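Crispr-associated protein Cas5, dvulg subtype (Xanthomonas oryzae pv. oryzae, PDB 3VZI) is a Cas5d protein of CRISPR-mediated immunity, probably an endoribonuclease that binds and cuts CRISPR RNA precursors. Local coordinates at residues 59-64 / 115-120; 182-187 / 208-213; 64-69 / 109-114. All blocks are in the same frame, centred on the assembly; numbering follows the deposited sequence.

Contact 1. Residues 59-64 / 115-120; sequences QVLKPI and GYIIAA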
loop_
_atom_site.group_PDB
_atom_site.type_symbol
_atom_site.label_atom_id
_atom_site.label_comp_id
_atom_site.label_asym_id
_atom_site.label_seq_id
_atom_site.Cartn_x
_atom_site.Cartn_y
_atom_site.Cartn_z
ATOM N N GLN A 59 7.846 6.762 -5.729
ATOM C CA GLN A 59 7.645 7.840 -6.699
ATOM C C GLN A 59 6.180 7.816 -7.050
ATOM O O GLN A 59 5.683 6.798 -7.499
ATOM C CB GLN A 59 8.453 7.561 -7.954
ATOM C CG GLN A 59 8.267 8.571 -9.059
ATOM C CD GLN A 59 9.234 9.720 -8.964
ATOM O OE1 GLN A 59 10.442 9.524 -8.753
ATOM N NE2 GLN A 59 8.715 10.936 -9.117
ATOM N N VAL A 60 5.459 8.898 -6.800
ATOM C CA VAL A 60 4.038 8.939 -7.154
ATOM C C VAL A 60 3.972 9.356 -8.623
ATOM O O VAL A 60 4.561 10.378 -9.030
ATOM C CB VAL A 60 3.296 9.894 -6.201
ATOM C CG1 VAL A 60 1.786 9.966 -6.450
ATOM C CG2 VAL A 60 3.601 9.477 -4.777
ATOM N N LEU A 61 3.321 8.538 -9.440
ATOM C CA LEU A 61 3.218 8.869 -10.836
ATOM C C LEU A 61 1.975 9.639 -11.200
ATOM O O LEU A 61 2.033 10.470 -12.119
ATOM C CB LEU A 61 3.384 7.655 -11.710
ATOM C CG LEU A 61 4.759 6.977 -11.636
ATOM C CD1 LEU A 61 4.661 5.629 -12.320
ATOM C CD2 LEU A 61 5.933 7.756 -12.218
ATOM N N LYS A 62 0.868 9.419 -10.490
ATOM C CA LYS A 62 -0.404 10.035 -10.882
ATOM C C LYS A 62 -1.023 10.930 -9.822
ATOM O O LYS A 62 -0.751 10.763 -8.640
ATOM C CB LYS A 62 -1.367 8.960 -11.388
ATOM C CG LYS A 62 -0.976 8.451 -12.787
ATOM C CD LYS A 62 -1.552 7.096 -13.132
ATOM C CE LYS A 62 -2.843 7.251 -13.928
ATOM N NZ LYS A 62 -3.183 5.970 -14.622
ATOM N N PRO A 63 -1.832 11.928 -10.236
ATOM C CA PRO A 63 -2.446 12.849 -9.241
ATOM C C PRO A 63 -3.289 12.133 -8.208
ATOM O O PRO A 63 -3.985 11.162 -8.515
ATOM C CB PRO A 63 -3.349 13.743 -10.088
ATOM C CG PRO A 63 -2.714 13.747 -11.422
ATOM C CD PRO A 63 -2.088 12.384 -11.618
ATOM N N ILE A 64 -3.221 12.644 -6.989
ATOM C CA ILE A 64 -3.951 12.128 -5.853
ATOM C C ILE A 64 -5.423 12.507 -5.955
ATOM O O ILE A 64 -5.749 13.655 -5.751
ATOM C CB ILE A 64 -3.316 12.700 -4.591
ATOM C CG1 ILE A 64 -1.900 12.139 -4.460
ATOM C CG2 ILE A 64 -4.122 12.330 -3.371
ATOM C CD1 ILE A 64 -0.941 12.983 -3.656
ATOM N N GLY A 115 -0.481 4.963 -9.601
ATOM C CA GLY A 115 0.717 4.265 -10.090
ATOM C C GLY A 115 1.982 4.769 -9.407
ATOM O O GLY A 115 2.267 5.958 -9.409
ATOM N N TYR A 116 2.745 3.883 -8.797
ATOM C CA TYR A 116 3.964 4.319 -8.155
ATOM C C TYR A 116 5.132 3.548 -8.719
ATOM O O TYR A 116 4.917 2.518 -9.372
ATOM C CB TYR A 116 3.892 4.073 -6.651
ATOM C CG TYR A 116 2.558 4.412 -6.051
ATOM C CD1 TYR A 116 2.300 5.684 -5.558
ATOM C CD2 TYR A 116 1.551 3.466 -5.995
ATOM C CE1 TYR A 116 1.072 6.006 -5.024
ATOM C CE2 TYR A 116 0.327 3.770 -5.450
ATOM C CZ TYR A 116 0.098 5.036 -4.970
ATOM O OH TYR A 116 -1.135 5.341 -4.450
ATOM N N ILE A 117 6.356 4.042 -8.463
ATOM C CA ILE A 117 7.582 3.274 -8.690
ATOM C C ILE A 117 8.200 2.958 -7.331
ATOM O O ILE A 117 8.524 3.854 -6.605
ATOM C CB ILE A 117 8.589 4.079 -9.529
ATOM C CG1 ILE A 117 8.042 4.311 -10.951
ATOM C CG2 ILE A 117 9.958 3.395 -9.539
ATOM C CD1 ILE A 117 9.023 5.026 -11.866
ATOM N N ILE A 118 8.340 1.696 -6.955
ATOM C CA ILE A 118 8.893 1.402 -5.641
ATOM C C ILE A 118 10.395 1.178 -5.796
ATOM O O ILE A 118 10.821 0.375 -6.633
ATOM C CB ILE A 118 8.268 0.116 -5.058
ATOM C CG1 ILE A 118 6.756 0.074 -5.304
ATOM C CG2 ILE A 118 8.684 -0.102 -3.602
ATOM C CD1 ILE A 118 5.875 0.260 -4.098
ATOM N N ALA A 119 11.212 1.876 -5.015
ATOM C CA ALA A 119 12.662 1.630 -5.034
ATOM C C ALA A 119 13.030 1.005 -3.712
ATOM O O ALA A 119 12.875 1.649 -2.660
ATOM C CB ALA A 119 13.429 2.906 -5.222
ATOM N N ALA A 120 13.515 -0.240 -3.759
ATOM C CA ALA A 120 13.786 -0.991 -2.562
ATOM C C ALA A 120 15.015 -1.836 -2.763
ATOM O O ALA A 120 15.514 -1.947 -3.871
ATOM C CB ALA A 120 12.612 -1.897 -2.284
#
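Gln59 and Ile117 form an antiparallel hydrogen-bonded pair. Gln59 N donates to Ile117 O at 3.1 Å. The return bond, Ile117 N to Gln59 O, is 3.0 Å. Gln59 O also receives a CA-H...O contact from Tyr116 CA at 3.1 Å. One step on, Leu61 N gives a bond of 2.8 Å to Gly115 O. The ladder therefore runs one residue past the end of the strand that holds Gln59 and Val60.

The side chains pack on two faces. Gln59 CB meets Ile117 CB at 3.8 Å on one. There Leu61 reaches Ile117 with both methyls. Ile117 CG1 is anti to the carbonyl carbon (chi1 -66°), which sets it 3.9 Å from Leu61 CD1, and Leu61 CD2 approaches Ile117 CD1. On the other face Val60 and Tyr116 run alongside each other, leaving the backbone in one direction. Val60 CG2 is 4.1 Å from Tyr116 CD1.

These are neighbouring strands paired inside the RRM-like (ferredoxin-like) antiparallel sheet of this Cas5 protein. Strand 114-124 lies between strands 51-60 and 7-13, and strand 213-215 pairs with the far side of 51-60. Helix 35-45 packs on Ile118 and Ala120.

Contact 2. Residues 182-187 / 208-213; sequences SGERDL and RMVDGL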
loop_
_atom_site.group_PDB
_atom_site.type_symbol
_atom_site.label_atom_id
_atom_site.label_comp_id
_atom_site.label_asym_id
_atom_site.label_seq_id
_atom_site.Cartn_x
_atom_site.Cartn_y
_atom_site.Cartn_z
ATOM N N SER A 182 4.788 18.321 -8.499
ATOM C CA SER A 182 6.082 18.995 -8.405
ATOM C C SER A 182 6.221 19.925 -7.192
ATOM O O SER A 182 5.228 20.297 -6.553
ATOM C CB SER A 182 6.363 19.759 -9.682
ATOM O OG SER A 182 5.315 20.661 -9.890
ATOM N N GLY A 183 7.461 20.283 -6.869
ATOM C CA GLY A 183 7.737 21.128 -5.718
ATOM C C GLY A 183 7.804 20.288 -4.464
ATOM O O GLY A 183 7.614 19.071 -4.519
ATOM N N GLU A 184 8.103 20.928 -3.334
ATOM C CA GLU A 184 8.136 20.238 -2.053
ATOM C C GLU A 184 6.689 20.178 -1.617
ATOM O O GLU A 184 5.968 21.152 -1.769
ATOM C CB GLU A 184 8.962 21.002 -1.013
ATOM C CG GLU A 184 10.027 21.962 -1.554
ATOM C CD GLU A 184 11.454 21.413 -1.497
ATOM O OE1 GLU A 184 12.351 22.034 -2.122
ATOM O OE2 GLU A 184 11.694 20.379 -0.826
ATOM N N ARG A 185 6.228 19.045 -1.116
ATOM C CA ARG A 185 4.884 18.990 -0.576
ATOM C C ARG A 185 4.923 18.233 0.714
ATOM O O ARG A 185 5.554 17.177 0.805
ATOM C CB ARG A 185 3.914 18.320 -1.541
ATOM C CG ARG A 185 3.603 19.149 -2.765
ATOM C CD ARG A 185 2.543 18.496 -3.660
ATOM N NE ARG A 185 2.478 19.105 -4.997
ATOM C CZ ARG A 185 1.841 20.244 -5.285
ATOM N NH1 ARG A 185 1.185 20.926 -4.349
ATOM N NH2 ARG A 185 1.850 20.709 -6.528
ATOM N N ASP A 186 4.261 18.765 1.724
ATOM C CA ASP A 186 4.197 18.055 2.987
ATOM C C ASP A 186 2.923 17.217 2.987
ATOM O O ASP A 186 1.839 17.757 2.938
ATOM C CB ASP A 186 4.278 19.020 4.178
ATOM C CG ASP A 186 4.053 18.325 5.506
ATOM O OD1 ASP A 186 4.659 17.251 5.714
ATOM O OD2 ASP A 186 3.254 18.835 6.332
ATOM N N LEU A 187 3.070 15.896 2.974
ATOM C CA LEU A 187 1.922 14.966 3.051
ATOM C C LEU A 187 1.580 14.621 4.498
ATOM O O LEU A 187 0.584 13.983 4.763
ATOM C CB LEU A 187 2.237 13.668 2.323
ATOM C CG LEU A 187 2.786 13.677 0.898
ATOM C CD1 LEU A 187 3.303 12.281 0.581
ATOM C CD2 LEU A 187 1.683 14.083 -0.083
ATOM N N ARG A 208 7.350 13.554 3.060
ATOM C CA ARG A 208 7.556 14.751 2.261
ATOM C C ARG A 208 7.830 14.330 0.817
ATOM O O ARG A 208 8.534 13.343 0.546
ATOM C CB ARG A 208 8.669 15.650 2.821
ATOM C CG ARG A 208 8.947 16.866 1.928
ATOM C CD ARG A 208 10.047 17.794 2.460
ATOM N NE ARG A 208 11.342 17.109 2.521
ATOM C CZ ARG A 208 12.435 17.452 1.834
ATOM N NH1 ARG A 208 12.435 18.524 1.035
ATOM N NH2 ARG A 208 13.546 16.720 1.967
ATOM N N MET A 209 7.248 15.081 -0.113
ATOM C CA MET A 209 7.275 14.708 -1.525
ATOM C C MET A 209 7.982 15.804 -2.301
ATOM O O MET A 209 7.616 16.989 -2.191
ATOM C CB MET A 209 5.846 14.535 -2.028
ATOM C CG MET A 209 5.709 13.753 -3.325
ATOM S SD MET A 209 3.968 13.465 -3.740
ATOM C CE MET A 209 3.405 15.101 -4.181
ATOM N N VAL A 210 9.000 15.424 -3.067
ATOM C CA VAL A 210 9.721 16.387 -3.912
ATOM C C VAL A 210 9.632 15.918 -5.368
ATOM O O VAL A 210 10.200 14.881 -5.723
ATOM C CB VAL A 210 11.187 16.554 -3.439
ATOM C CG1 VAL A 210 12.032 17.326 -4.445
ATOM C CG2 VAL A 210 11.220 17.249 -2.099
ATOM N N ASP A 211 8.906 16.668 -6.200
ATOM C CA ASP A 211 8.661 16.286 -7.614
ATOM C C ASP A 211 8.190 14.819 -7.748
ATOM O O ASP A 211 8.647 14.077 -8.613
ATOM C CB ASP A 211 9.886 16.570 -8.518
ATOM C CG ASP A 211 10.271 18.054 -8.561
ATOM O OD1 ASP A 211 9.362 18.915 -8.520
ATOM O OD2 ASP A 211 11.486 18.385 -8.639
ATOM N N GLY A 212 7.277 14.402 -6.880
ATOM C CA GLY A 212 6.798 13.011 -6.870
ATOM C C GLY A 212 7.544 12.072 -5.932
ATOM O O GLY A 212 6.978 11.080 -5.446
ATOM N N LEU A 213 8.807 12.386 -5.651
ATOM C CA LEU A 213 9.646 11.464 -4.905
ATOM C C LEU A 213 9.425 11.661 -3.428
ATOM O O LEU A 213 9.419 12.797 -2.965
ATOM C CB LEU A 213 11.096 11.717 -5.240
ATOM C CG LEU A 213 12.114 10.641 -4.911
ATOM C CD1 LEU A 213 11.693 9.264 -5.445
ATOM C CD2 LEU A 213 13.433 11.097 -5.522
#
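Met209 has the most surface covered here, and its main partner is Arg185. The two form an antiparallel hydrogen-bonded pair and their side chains run alongside each other. Arg185 N donates to Met209 O at 2.7 Å, and Met209 N donates to Arg185 O at 2.8 Å. The Met209 chain bends at its last torsion (chi3 70°), which places Met209 CE 3.5 Å from Arg185 CD. CE also sits at the edge of the guanidinium, near its plane. Leu187 adds CD1 against Met209 CB.

Arg208 is next in covered surface. It lies on the opposite face of the hairpin from Met209 and reaches diagonally to Glu184. Arg208 NH1 forms a salt bridge of 2.7 Å with Glu184 OE2. The carboxylate meets the guanidinium at its edge, and the two planes are only 7° apart. Glu184 OE2 also touches Val210 CG2 at 3.4 Å.

Asp211 closes the end of the ladder. Asp211 OD1 accepts from Gly183 N at 2.9 Å, on the anti side of the carboxylate and 33° out of its plane. In return Asp211 N donates to Gly183 O at 3.2 Å. Asp211 and Gly212 are the central residues of a type I' turn from Val210 to Leu213. Both have positive phi, and at the Gly212 angles a CB would press on the carbonyl O of Asp211.

The contact joins the open ends of the beta hairpin 184-194/202-210. Met209 packs on Val60 of strand 51-60. Val214 of strand 213-215 touches both Met209 and Leu187. This face of the hairpin thus packs on strands 51-60 and 213-215, the latter outermost in the five-stranded sheet.

Contact 3. Residues 64-69 / 109-114; sequences ICFESI and TVLREV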
loop_
_atom_site.group_PDB
_atom_site.type_symbol
_atom_site.label_atom_id
_atom_site.label_comp_id
_atom_site.label_asym_id
_atom_site.label_seq_id
_atom_site.Cartn_x
_atom_site.Cartn_y
_atom_site.Cartn_z
ATOM N N ILE A 64 -3.221 12.644 -6.989
ATOM C CA ILE A 64 -3.951 12.128 -5.853
ATOM C C ILE A 64 -5.423 12.507 -5.955
ATOM O O ILE A 64 -5.749 13.655 -5.751
ATOM C CB ILE A 64 -3.316 12.700 -4.591
ATOM C CG1 ILE A 64 -1.900 12.139 -4.460
ATOM C CG2 ILE A 64 -4.122 12.330 -3.371
ATOM C CD1 ILE A 64 -0.941 12.983 -3.656
ATOM N N CYS A 65 -6.294 11.549 -6.300
ATOM C CA CYS A 65 -7.748 11.763 -6.374
ATOM C C CYS A 65 -8.474 10.707 -5.574
ATOM O O CYS A 65 -8.073 9.558 -5.578
ATOM C CB CYS A 65 -8.284 11.667 -7.803
ATOM S SG CYS A 65 -7.141 12.158 -9.099
ATOM N N PHE A 66 -9.584 11.079 -4.942
ATOM C CA PHE A 66 -10.313 10.150 -4.105
ATOM C C PHE A 66 -11.667 9.868 -4.708
ATOM O O PHE A 66 -12.064 10.523 -5.654
ATOM C CB PHE A 66 -10.429 10.692 -2.667
ATOM C CG PHE A 66 -9.147 10.617 -1.895
ATOM C CD1 PHE A 66 -8.750 9.416 -1.287
ATOM C CD2 PHE A 66 -8.301 11.718 -1.819
ATOM C CE1 PHE A 66 -7.541 9.320 -0.597
ATOM C CE2 PHE A 66 -7.080 11.622 -1.136
ATOM C CZ PHE A 66 -6.702 10.427 -0.520
ATOM N N GLU A 67 -12.375 8.886 -4.158
ATOM C CA GLU A 67 -13.682 8.503 -4.643
ATOM C C GLU A 67 -14.411 7.807 -3.504
ATOM O O GLU A 67 -13.832 6.957 -2.830
ATOM C CB GLU A 67 -13.533 7.557 -5.827
ATOM C CG GLU A 67 -14.732 7.465 -6.751
ATOM C CD GLU A 67 -14.507 6.479 -7.886
ATOM O OE1 GLU A 67 -13.431 5.853 -7.904
ATOM O OE2 GLU A 67 -15.403 6.307 -8.747
ATOM N N SER A 68 -15.670 8.192 -3.269
ATOM C CA SER A 68 -16.508 7.450 -2.343
ATOM C C SER A 68 -17.174 6.278 -3.033
ATOM O O SER A 68 -17.820 6.432 -4.070
ATOM C CB SER A 68 -17.532 8.334 -1.649
ATOM O OG SER A 68 -16.955 8.895 -0.488
ATOM N N ILE A 69 -17.008 5.111 -2.414
ATOM C CA ILE A 69 -17.346 3.809 -2.996
ATOM C C ILE A 69 -18.045 2.855 -1.997
ATOM O O ILE A 69 -17.697 2.821 -0.812
ATOM C CB ILE A 69 -16.067 3.220 -3.627
ATOM C CG1 ILE A 69 -16.034 3.606 -5.101
ATOM C CG2 ILE A 69 -15.923 1.719 -3.416
ATOM C CD1 ILE A 69 -14.667 4.029 -5.584
ATOM N N THR A 109 -13.366 5.535 1.096
ATOM C CA THR A 109 -12.778 6.635 0.363
ATOM C C THR A 109 -11.395 6.184 -0.114
ATOM O O THR A 109 -10.409 6.193 0.634
ATOM C CB THR A 109 -12.698 7.889 1.247
ATOM O OG1 THR A 109 -13.995 8.139 1.777
ATOM C CG2 THR A 109 -12.250 9.113 0.441
ATOM N N VAL A 110 -11.342 5.796 -1.377
ATOM C CA VAL A 110 -10.219 5.082 -1.950
ATOM C C VAL A 110 -9.533 6.018 -2.929
ATOM O O VAL A 110 -10.168 7.009 -3.402
ATOM C CB VAL A 110 -10.715 3.827 -2.681
ATOM C CG1 VAL A 110 -11.455 2.932 -1.699
ATOM C CG2 VAL A 110 -11.626 4.172 -3.861
ATOM N N LEU A 111 -8.238 5.753 -3.180
ATOM C CA LEU A 111 -7.492 6.435 -4.246
ATOM C C LEU A 111 -7.960 5.871 -5.580
ATOM O O LEU A 111 -8.266 4.668 -5.685
ATOM C CB LEU A 111 -5.980 6.224 -4.100
ATOM C CG LEU A 111 -5.246 6.904 -2.936
ATOM C CD1 LEU A 111 -3.953 6.172 -2.608
ATOM C CD2 LEU A 111 -5.008 8.413 -3.162
ATOM N N ARG A 112 -8.054 6.735 -6.583
ATOM C CA ARG A 112 -8.501 6.324 -7.904
ATOM C C ARG A 112 -7.273 6.355 -8.848
ATOM O O ARG A 112 -6.326 7.078 -8.577
ATOM C CB ARG A 112 -9.683 7.219 -8.320
ATOM C CG ARG A 112 -9.908 7.441 -9.811
ATOM C CD ARG A 112 -11.339 7.904 -10.145
ATOM N NE ARG A 112 -12.298 6.796 -10.374
ATOM C CZ ARG A 112 -11.998 5.563 -10.823
ATOM N NH1 ARG A 112 -10.757 5.224 -11.132
ATOM N NH2 ARG A 112 -12.953 4.657 -10.973
ATOM N N GLU A 113 -7.251 5.522 -9.887
ATOM C CA GLU A 113 -6.193 5.521 -10.921
ATOM C C GLU A 113 -4.737 5.853 -10.479
ATOM O O GLU A 113 -4.142 6.854 -10.912
ATOM C CB GLU A 113 -6.629 6.398 -12.107
ATOM C CG GLU A 113 -7.373 5.612 -13.197
ATOM C CD GLU A 113 -8.321 6.461 -14.051
ATOM O OE1 GLU A 113 -8.694 7.590 -13.642
ATOM O OE2 GLU A 113 -8.721 5.992 -15.144
ATOM N N VAL A 114 -4.166 5.003 -9.627
ATOM C CA VAL A 114 -2.830 5.247 -9.073
ATOM C C VAL A 114 -1.726 4.522 -9.828
ATOM O O VAL A 114 -2.006 3.583 -10.597
ATOM C CB VAL A 114 -2.725 4.854 -7.591
ATOM C CG1 VAL A 114 -3.828 5.539 -6.788
ATOM C CG2 VAL A 114 -2.709 3.331 -7.429
HETATM O O HOH W 1 -4.497 9.143 -7.203
#
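Glu67 and Arg112 make the salt bridge of this contact, and the Arg112 side chain can be followed to its tip. Arg112 CB lies 3.9 Å from Cys65 O, whose carbonyl also accepts Arg112 N at 3.0 Å. Arg112 CD comes within 3.7 Å of Glu67 OE1. The chain then bends at chi3 (-88°), and Arg112 NE meets Glu67 OE1 at 2.9 Å. Arg112 CZ and NH2 are each 3.3 Å from Glu67 OE1. OE1 thus lies over one face of the guanidinium, and the two flat groups are 47° apart. Glu67 reaches it with a chain extended beyond CG.

The backbones between them form an antiparallel ladder. Val110 N donates to Glu67 O; the return bond from Glu67 N to Val110 O is weak. A water accepts from Cys65 N and donates to Arg112 O, linking segments 64-69 and 109-114 next to the Arg112 N to Cys65 O bond.

Leu111 CD2 lies over one face of the Phe66 ring, a CH-pi contact with 4.1 Å to the centroid. The same methyl touches Ile64 CG2. Ile69 CD1 packs on Val110 CG2 at 3.5 Å.

Strand 108-112 also pairs with strand 15-16, which brings Arg15 close. Its NE makes a weak, long ion pair with Glu67 OE1, while its NH2 lies near NH2 of Arg112. The carboxylate of Glu67 therefore sits close to two arginines. It may offset part of the repulsion between Arg15 and Arg112, and their charge would be expected to favour its ionised form.

Overall arrangement
Contacts 1 and 3 continue into each other: 59-64 runs into 64-69, sharing Ile64, and 109-114 runs into 115-120. Their centres are about 15 Å apart. The chain turns a corner at Glu113 and passes from the mixed sheet of 108-112 to the five-stranded sheet of 114-124. Tyr116 OH lies 3.5 Å from Leu111 CD1 at this junction. Contact 2 lies later in the chain, with its centre about 12 Å from that of contact 1. Val60 N and Gly212 O, 3.0 Å apart, probably form a hydrogen bond joining the two. Contact 1 touches both others, which do not touch each other; the nearest atoms of contacts 2 and 3 are about 5 Å apart.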